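Local coordinates for protein citryl-CoA lyase (Hydrogenobacter thermophilus, PDB 6HXP) that probably cleaves citryl-CoA to acetyl-CoA and oxaloacetate, as a four-chain, mainly helical member of the citrate synthase family that binds coenzyme A, at residues A[32-37]-A[56-61]; A[150-155]-A[193-198]. One frame throughout, in Å; residues are numbered along the deposited sequence. Where two conformers were deposited one is given.

Contact 1 of 2, residues A[32-37]-A[56-61]; sequences SFAQAI and AMLVSV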
ATOM      1  N   SER A  32       1.885  -9.465 -28.784  1.00 19.71           N
ATOM      2  CA  SER A  32       2.803  -9.679 -27.673  1.00 18.63           C
ATOM      3  C   SER A  32       2.255  -8.904 -26.480  1.00 20.17           C
ATOM      4  O   SER A  32       1.407  -7.997 -26.594  1.00 20.08           O
ATOM      5  CB  SER A  32       4.183  -9.141 -28.020  1.00 20.89           C
ATOM      6  OG  SER A  32       4.240  -7.723 -27.962  1.00 22.70           O
ATOM      7  N   PHE A  33       2.786  -9.207 -25.305  1.00 19.14           N
ATOM      8  CA  PHE A  33       2.385  -8.483 -24.095  1.00 18.06           C
ATOM      9  C   PHE A  33       2.702  -6.986 -24.239  1.00 19.79           C
ATOM     10  O   PHE A  33       1.864  -6.163 -23.938  1.00 19.08           O
ATOM     11  CB  PHE A  33       3.056  -9.113 -22.893  1.00 18.55           C
ATOM     12  CG  PHE A  33       2.689  -8.541 -21.554  1.00 17.80           C
ATOM     13  CD1 PHE A  33       1.368  -8.260 -21.240  1.00 18.79           C
ATOM     14  CD2 PHE A  33       3.657  -8.344 -20.586  1.00 19.52           C
ATOM     15  CE1 PHE A  33       1.026  -7.805 -19.962  1.00 20.15           C
ATOM     16  CE2 PHE A  33       3.312  -7.864 -19.311  1.00 20.83           C
ATOM     17  CZ  PHE A  33       2.001  -7.582 -19.030  1.00 19.97           C
ATOM     18  N   ALA A  34       3.908  -6.616 -24.708  1.00 18.42           N
ATOM     19  CA  ALA A  34       4.243  -5.195 -24.895  1.00 18.71           C
ATOM     20  C   ALA A  34       3.268  -4.529 -25.887  1.00 20.30           C
ATOM     21  O   ALA A  34       2.899  -3.375 -25.698  1.00 20.09           O
ATOM     22  CB  ALA A  34       5.664  -5.020 -25.385  1.00 20.57           C
ATOM     23  N   GLN A  35       2.847  -5.235 -26.962  1.00 18.20           N
ATOM     24  CA  GLN A  35       1.874  -4.648 -27.880  1.00 17.69           C
ATOM     25  C   GLN A  35       0.536  -4.434 -27.207  1.00 19.27           C
ATOM     26  O   GLN A  35      -0.106  -3.403 -27.449  1.00 19.82           O
ATOM     27  CB  GLN A  35       1.674  -5.533 -29.109  1.00 19.43           C
ATOM     28  CG  GLN A  35       2.887  -5.541 -30.012  1.00 20.84           C
ATOM     29  CD  GLN A  35       2.713  -6.485 -31.157  1.00 23.20           C
ATOM     30  OE1 GLN A  35       2.292  -7.654 -31.002  1.00 21.88           O
ATOM     31  NE2 GLN A  35       3.059  -5.995 -32.339  1.00 26.26           N
ATOM     32  N   ALA A  36       0.091  -5.408 -26.403  1.00 18.09           N
ATOM     33  CA  ALA A  36      -1.167  -5.256 -25.646  1.00 18.08           C
ATOM     34  C   ALA A  36      -1.082  -4.115 -24.627  1.00 19.63           C
ATOM     35  O   ALA A  36      -2.073  -3.406 -24.383  1.00 19.06           O
ATOM     36  CB  ALA A  36      -1.538  -6.566 -24.958  1.00 19.04           C
ATOM     37  N   ILE A  37       0.105  -3.918 -24.037  1.00 17.91           N
ATOM     38  CA  ILE A  37       0.309  -2.792 -23.138  1.00 17.29           C
ATOM     39  C   ILE A  37       0.161  -1.470 -23.884  1.00 19.44           C
ATOM     40  O   ILE A  37      -0.503  -0.549 -23.423  1.00 18.98           O
ATOM     41  CB  ILE A  37       1.698  -2.914 -22.493  1.00 18.25           C
ATOM     42  CG1 ILE A  37       1.679  -4.079 -21.482  1.00 18.23           C
ATOM     43  CG2 ILE A  37       2.106  -1.614 -21.807  1.00 19.11           C
ATOM     44  CD1 ILE A  37       3.056  -4.577 -21.079  1.00 19.20           C
ATOM     45  N   ALA A  56      11.599  -2.716 -25.982  1.00 19.97           N
ATOM     46  CA  ALA A  56      12.921  -2.277 -25.509  1.00 20.44           C
ATOM     47  C   ALA A  56      12.845  -1.395 -24.279  1.00 21.74           C
ATOM     48  O   ALA A  56      13.668  -1.533 -23.357  1.00 21.07           O
ATOM     49  CB  ALA A  56      13.646  -1.544 -26.621  1.00 20.76           C
ATOM     50  N   MET A  57      11.871  -0.449 -24.229  0.55 19.83           N
ATOM     51  CA  MET A  57      11.740   0.438 -23.045  0.55 20.73           C
ATOM     52  C   MET A  57      11.433  -0.385 -21.823  0.55 20.24           C
ATOM     53  O   MET A  57      11.989  -0.158 -20.747  0.55 19.27           O
ATOM     54  CB  MET A  57      10.533   1.429 -23.144  0.55 24.05           C
ATOM     55  CG  MET A  57      10.613   2.551 -24.099  0.55 29.00           C
ATOM     56  SD  MET A  57       8.857   3.138 -24.400  0.55 29.62           S
ATOM     57  CE  MET A  57       8.219   3.186 -22.697  0.55 25.90           C
ATOM     58  N   LEU A  58      10.479  -1.308 -21.939  1.00 19.35           N
ATOM     59  CA  LEU A  58      10.078  -2.066 -20.756  1.00 19.56           C
ATOM     60  C   LEU A  58      11.195  -2.967 -20.257  1.00 20.48           C
ATOM     61  O   LEU A  58      11.427  -3.058 -19.060  1.00 21.12           O
ATOM     62  CB  LEU A  58       8.796  -2.832 -21.039  1.00 19.23           C
ATOM     63  CG  LEU A  58       7.588  -1.934 -21.368  1.00 20.37           C
ATOM     64  CD1 LEU A  58       6.413  -2.787 -21.855  1.00 22.30           C
ATOM     65  CD2 LEU A  58       7.137  -1.128 -20.152  1.00 22.07           C
ATOM     66  N   VAL A  59      11.897  -3.631 -21.162  1.00 18.71           N
ATOM     67  CA  VAL A  59      13.019  -4.466 -20.739  1.00 17.93           C
ATOM     68  C   VAL A  59      14.073  -3.632 -20.060  1.00 19.69           C
ATOM     69  O   VAL A  59      14.689  -4.097 -19.080  1.00 19.91           O
ATOM     70  CB  VAL A  59      13.586  -5.269 -21.936  1.00 19.66           C
ATOM     71  CG1 VAL A  59      14.871  -6.001 -21.561  1.00 18.96           C
ATOM     72  CG2 VAL A  59      12.552  -6.275 -22.428  1.00 20.19           C
ATOM     73  N   SER A  60      14.282  -2.383 -20.550  0.77 18.90           N
ATOM     74  CA  SER A  60      15.320  -1.493 -20.014  0.77 18.79           C
ATOM     75  C   SER A  60      15.224  -1.241 -18.526  0.77 21.22           C
ATOM     76  O   SER A  60      16.235  -0.999 -17.892  0.77 22.03           O
ATOM     77  CB  SER A  60      15.262  -0.144 -20.710  0.77 20.60           C
ATOM     78  OG  SER A  60      15.739  -0.245 -22.052  0.77 22.92           O
ATOM     79  N   VAL A  61      14.023  -1.335 -17.985  1.00 20.16           N
ATOM     80  CA  VAL A  61      13.786  -1.027 -16.564  1.00 20.56           C
ATOM     81  C   VAL A  61      13.336  -2.241 -15.749  1.00 22.21           C
ATOM     82  O   VAL A  61      12.828  -2.043 -14.647  1.00 22.29           O
ATOM     83  CB  VAL A  61      12.784   0.138 -16.393  1.00 25.59           C
ATOM     84  CG1 VAL A  61      13.274   1.399 -17.116  1.00 29.07           C
ATOM     85  CG2 VAL A  61      11.404  -0.249 -16.871  1.00 25.21           C
TER
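Helix-to-helix packing in the mainly helical citrate synthase fold sets L58 of helix 48-60 against A34 and I37 near the start of helix 33-42; A34 also touches M54 and E55, a turn before L58. The backbones come nearest at A34 and L58, with 7.8 Å between the two CA atoms. L58 does the touching with a single branch: its CD1 lies 4.2 Å from A34 CB and 3.9 Å from I37 CD1. I37 and L58 meet tip to tip. With CG1 beside its own backbone N (chi1 -71°) and the chain then extended (chi2 163°), I37 places CD1 between L58 CD1 and one face of the F33 ring, 3.6 Å above the ring centre. The start of helix 33-42 is closed by a capping box: S32 OG accepts from Q35 N at 3.0 Å, and Q35 OE1 takes S32 N on an in-plane lone pair at 2.9 Å. E55 of the second subunit bonds F33 N, and I212 of helix 206-228 packs on both I37 and L58. Between the segments the contact is wholly apolar; E55 of the same chain, bonded to S32 OG, adds a polar tie between the two helices beside it.

Contact 2 of 2, residues A[150-155]-A[193-198]; sequences KRLMDI and AAIASE
Two helical segments, 150-155 and 193-198, face each other with L152 and I195 nearest, their CA atoms 8.5 Å apart. The end of I195 bears on the base of L152, CD1 lying 3.8 Å from L152 CB. I195 has CG1 beside its backbone N and an extended second torsion (chi2 156°), which carries that methyl across to the other helix. One residue on from L152 and one before I195, M153 and A194 make the second pair: M153 starts off to the flank, but a bend at chi2 (-60°) swings the thioether round until CE sits 3.9 Å from A194 CB. Both pairs belong to the helical core of the citrate synthase fold, where M53 and M57 of helix 48-60 cover I195. The A194 side chain is about 7 Å from that of Y137, a coenzyme A-binding residue, but about 13 Å from the coenzyme itself. A193 O takes S197 N at 2.9 Å and S197 OG at 2.8 Å from opposite faces of its carbonyl plane. Exposed K150 forms an i to i+4 salt bridge, its NZ 3.0 Å from D154 OD2 on the syn lone pair. R151 turns to the second subunit, where its NH2 bonds V28 O.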
ATOM      1  N   LYS A 150      22.145   5.269 -24.712  1.00 25.76           N
ATOM      2  CA  LYS A 150      22.775   4.982 -26.003  1.00 26.58           C
ATOM      3  C   LYS A 150      22.141   3.743 -26.628  1.00 28.06           C
ATOM      4  O   LYS A 150      21.849   3.753 -27.813  1.00 27.93           O
ATOM      5  CB  LYS A 150      24.289   4.791 -25.863  1.00 29.42           C
ATOM      6  CG  LYS A 150      24.963   4.576 -27.226  1.00 36.67           C
ATOM      7  CD  LYS A 150      26.453   4.614 -27.148  1.00 45.02           C
ATOM      8  CE  LYS A 150      27.072   4.656 -28.531  1.00 59.34           C
ATOM      9  NZ  LYS A 150      26.730   3.455 -29.347  1.00 56.19           N
ATOM     10  N   ARG A 151      21.889   2.705 -25.847  1.00 26.10           N
ATOM     11  CA  ARG A 151      21.310   1.491 -26.402  1.00 24.41           C
ATOM     12  C   ARG A 151      19.910   1.772 -26.978  1.00 25.86           C
ATOM     13  O   ARG A 151      19.591   1.346 -28.097  1.00 26.54           O
ATOM     14  CB  ARG A 151      21.239   0.410 -25.324  1.00 24.81           C
ATOM     15  CG  ARG A 151      20.618  -0.920 -25.765  1.00 24.89           C
ATOM     16  CD  ARG A 151      21.408  -1.536 -26.881  1.00 28.20           C
ATOM     17  NE  ARG A 151      20.828  -2.827 -27.225  1.00 26.97           N
ATOM     18  CZ  ARG A 151      20.963  -3.398 -28.411  1.00 37.77           C
ATOM     19  NH1 ARG A 151      21.691  -2.812 -29.361  1.00 36.72           N
ATOM     20  NH2 ARG A 151      20.353  -4.551 -28.672  1.00 36.31           N
ATOM     21  N   LEU A 152      19.087   2.475 -26.200  1.00 23.44           N
ATOM     22  CA  LEU A 152      17.725   2.796 -26.631  1.00 21.50           C
ATOM     23  C   LEU A 152      17.722   3.699 -27.884  1.00 25.68           C
ATOM     24  O   LEU A 152      16.919   3.482 -28.799  1.00 24.82           O
ATOM     25  CB  LEU A 152      16.947   3.454 -25.518  1.00 21.16           C
ATOM     26  CG  LEU A 152      16.467   2.508 -24.438  1.00 23.74           C
ATOM     27  CD1 LEU A 152      15.984   3.299 -23.221  1.00 23.62           C
ATOM     28  CD2 LEU A 152      15.315   1.606 -24.956  1.00 23.38           C
ATOM     29  N   MET A 153      18.595   4.692 -27.913  1.00 24.43           N
ATOM     30  CA  MET A 153      18.670   5.612 -29.037  1.00 25.17           C
ATOM     31  C   MET A 153      19.238   4.924 -30.260  1.00 28.45           C
ATOM     32  O   MET A 153      18.811   5.214 -31.378  1.00 29.34           O
ATOM     33  CB  MET A 153      19.409   6.923 -28.702  1.00 26.90           C
ATOM     34  CG  MET A 153      18.695   7.753 -27.647  1.00 28.28           C
ATOM     35  SD  MET A 153      17.016   8.215 -28.196  1.00 31.06           S
ATOM     36  CE  MET A 153      16.435   9.116 -26.773  1.00 30.85           C
ATOM     37  N   ASP A 154      20.185   3.997 -30.077  1.00 27.32           N
ATOM     38  CA  ASP A 154      20.725   3.251 -31.223  1.00 28.01           C
ATOM     39  C   ASP A 154      19.616   2.432 -31.839  1.00 29.20           C
ATOM     40  O   ASP A 154      19.516   2.371 -33.065  1.00 30.79           O
ATOM     41  CB  ASP A 154      21.852   2.289 -30.798  1.00 30.52           C
ATOM     42  CG  ASP A 154      23.167   2.957 -30.474  1.00 38.41           C
ATOM     43  OD1 ASP A 154      23.329   4.159 -30.815  1.00 38.02           O
ATOM     44  OD2 ASP A 154      24.044   2.279 -29.866  1.00 43.05           O
ATOM     45  N   ILE A 155      18.804   1.789 -31.009  1.00 26.52           N
ATOM     46  CA  ILE A 155      17.658   0.998 -31.521  1.00 25.66           C
ATOM     47  C   ILE A 155      16.674   1.925 -32.240  1.00 28.96           C
ATOM     48  O   ILE A 155      16.243   1.630 -33.369  1.00 29.28           O
ATOM     49  CB  ILE A 155      16.983   0.224 -30.373  1.00 26.09           C
ATOM     50  CG1 ILE A 155      17.928  -0.865 -29.823  1.00 26.18           C
ATOM     51  CG2 ILE A 155      15.684  -0.432 -30.860  1.00 27.75           C
ATOM     52  CD1 ILE A 155      17.510  -1.323 -28.419  1.00 26.62           C
ATOM     53  N   ALA A 193      11.583   8.873 -21.418  1.00 21.33           N
ATOM     54  CA  ALA A 193      10.665   9.984 -21.597  1.00 20.97           C
ATOM     55  C   ALA A 193      10.632  10.451 -23.071  1.00 22.67           C
ATOM     56  O   ALA A 193       9.550  10.719 -23.600  1.00 23.43           O
ATOM     57  CB  ALA A 193      11.070  11.148 -20.699  1.00 21.78           C
ATOM     58  N   ALA A 194      11.808  10.539 -23.743  1.00 22.72           N
ATOM     59  CA  ALA A 194      11.843  10.957 -25.124  1.00 22.89           C
ATOM     60  C   ALA A 194      11.118   9.962 -26.020  1.00 22.75           C
ATOM     61  O   ALA A 194      10.348  10.346 -26.906  1.00 24.12           O
ATOM     62  CB  ALA A 194      13.285  11.077 -25.583  1.00 25.55           C
ATOM     63  N   ILE A 195      11.338   8.679 -25.783  1.00 22.11           N
ATOM     64  CA  ILE A 195      10.748   7.628 -26.619  1.00 22.48           C
ATOM     65  C   ILE A 195       9.231   7.591 -26.402  1.00 23.68           C
ATOM     66  O   ILE A 195       8.488   7.509 -27.365  1.00 23.31           O
ATOM     67  CB  ILE A 195      11.430   6.295 -26.302  1.00 24.02           C
ATOM     68  CG1 ILE A 195      12.873   6.332 -26.860  1.00 27.32           C
ATOM     69  CG2 ILE A 195      10.669   5.094 -26.884  1.00 25.68           C
ATOM     70  CD1 ILE A 195      13.766   5.439 -26.203  1.00 31.34           C
ATOM     71  N   ALA A 196       8.778   7.654 -25.148  1.00 21.78           N
ATOM     72  CA  ALA A 196       7.345   7.638 -24.878  1.00 21.79           C
ATOM     73  C   ALA A 196       6.699   8.896 -25.475  1.00 23.59           C
ATOM     74  O   ALA A 196       5.569   8.846 -25.958  1.00 23.77           O
ATOM     75  CB  ALA A 196       7.084   7.570 -23.381  1.00 22.51           C
ATOM     76  N   SER A 197       7.411  10.019 -25.468  1.00 21.83           N
ATOM     77  CA  SER A 197       6.900  11.248 -26.086  1.00 23.16           C
ATOM     78  C   SER A 197       6.818  11.120 -27.582  1.00 24.70           C
ATOM     79  O   SER A 197       5.846  11.561 -28.191  1.00 25.82           O
ATOM     80  CB  SER A 197       7.756  12.445 -25.687  1.00 24.80           C
ATOM     81  OG  SER A 197       7.735  12.685 -24.285  1.00 25.42           O
ATOM     82  N   GLU A 198       7.822  10.464 -28.190  1.00 23.79           N
ATOM     83  CA  GLU A 198       7.833  10.200 -29.635  1.00 24.00           C
ATOM     84  C   GLU A 198       6.600   9.384 -30.036  1.00 26.98           C
ATOM     85  O   GLU A 198       6.098   9.550 -31.168  1.00 28.51           O
ATOM     86  CB  GLU A 198       9.115   9.478 -30.055  1.00 25.63           C
ATOM     87  CG  GLU A 198       9.503   9.749 -31.494  1.00 26.67           C
ATOM     88  CD  GLU A 198      10.219  11.077 -31.603  1.00 29.41           C
ATOM     89  OE1 GLU A 198      11.448  11.097 -31.359  1.00 27.90           O
ATOM     90  OE2 GLU A 198       9.533  12.115 -31.727  1.00 30.15           O
TER

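Followed from the N terminus, the chain illustrates how successive helix-helix closures build a helical core. Contact 1 closes first, bringing helix 48-60 back against helix 33-42 across 18 intervening residues. Only later does contact 2 open, joining helix 147-158 to helix 188-198 across 37 residues, most of them helical. The two closures therefore follow in series, neither nested nor crossed. In space they meet through helix 48-60: L152 CD2 packs 3.5 Å from S60 OG, and M57 SD lies 3.6 Å from I195 CG2. Segment 56-61 thus ties both pairs together, and each contact also borders the second subunit.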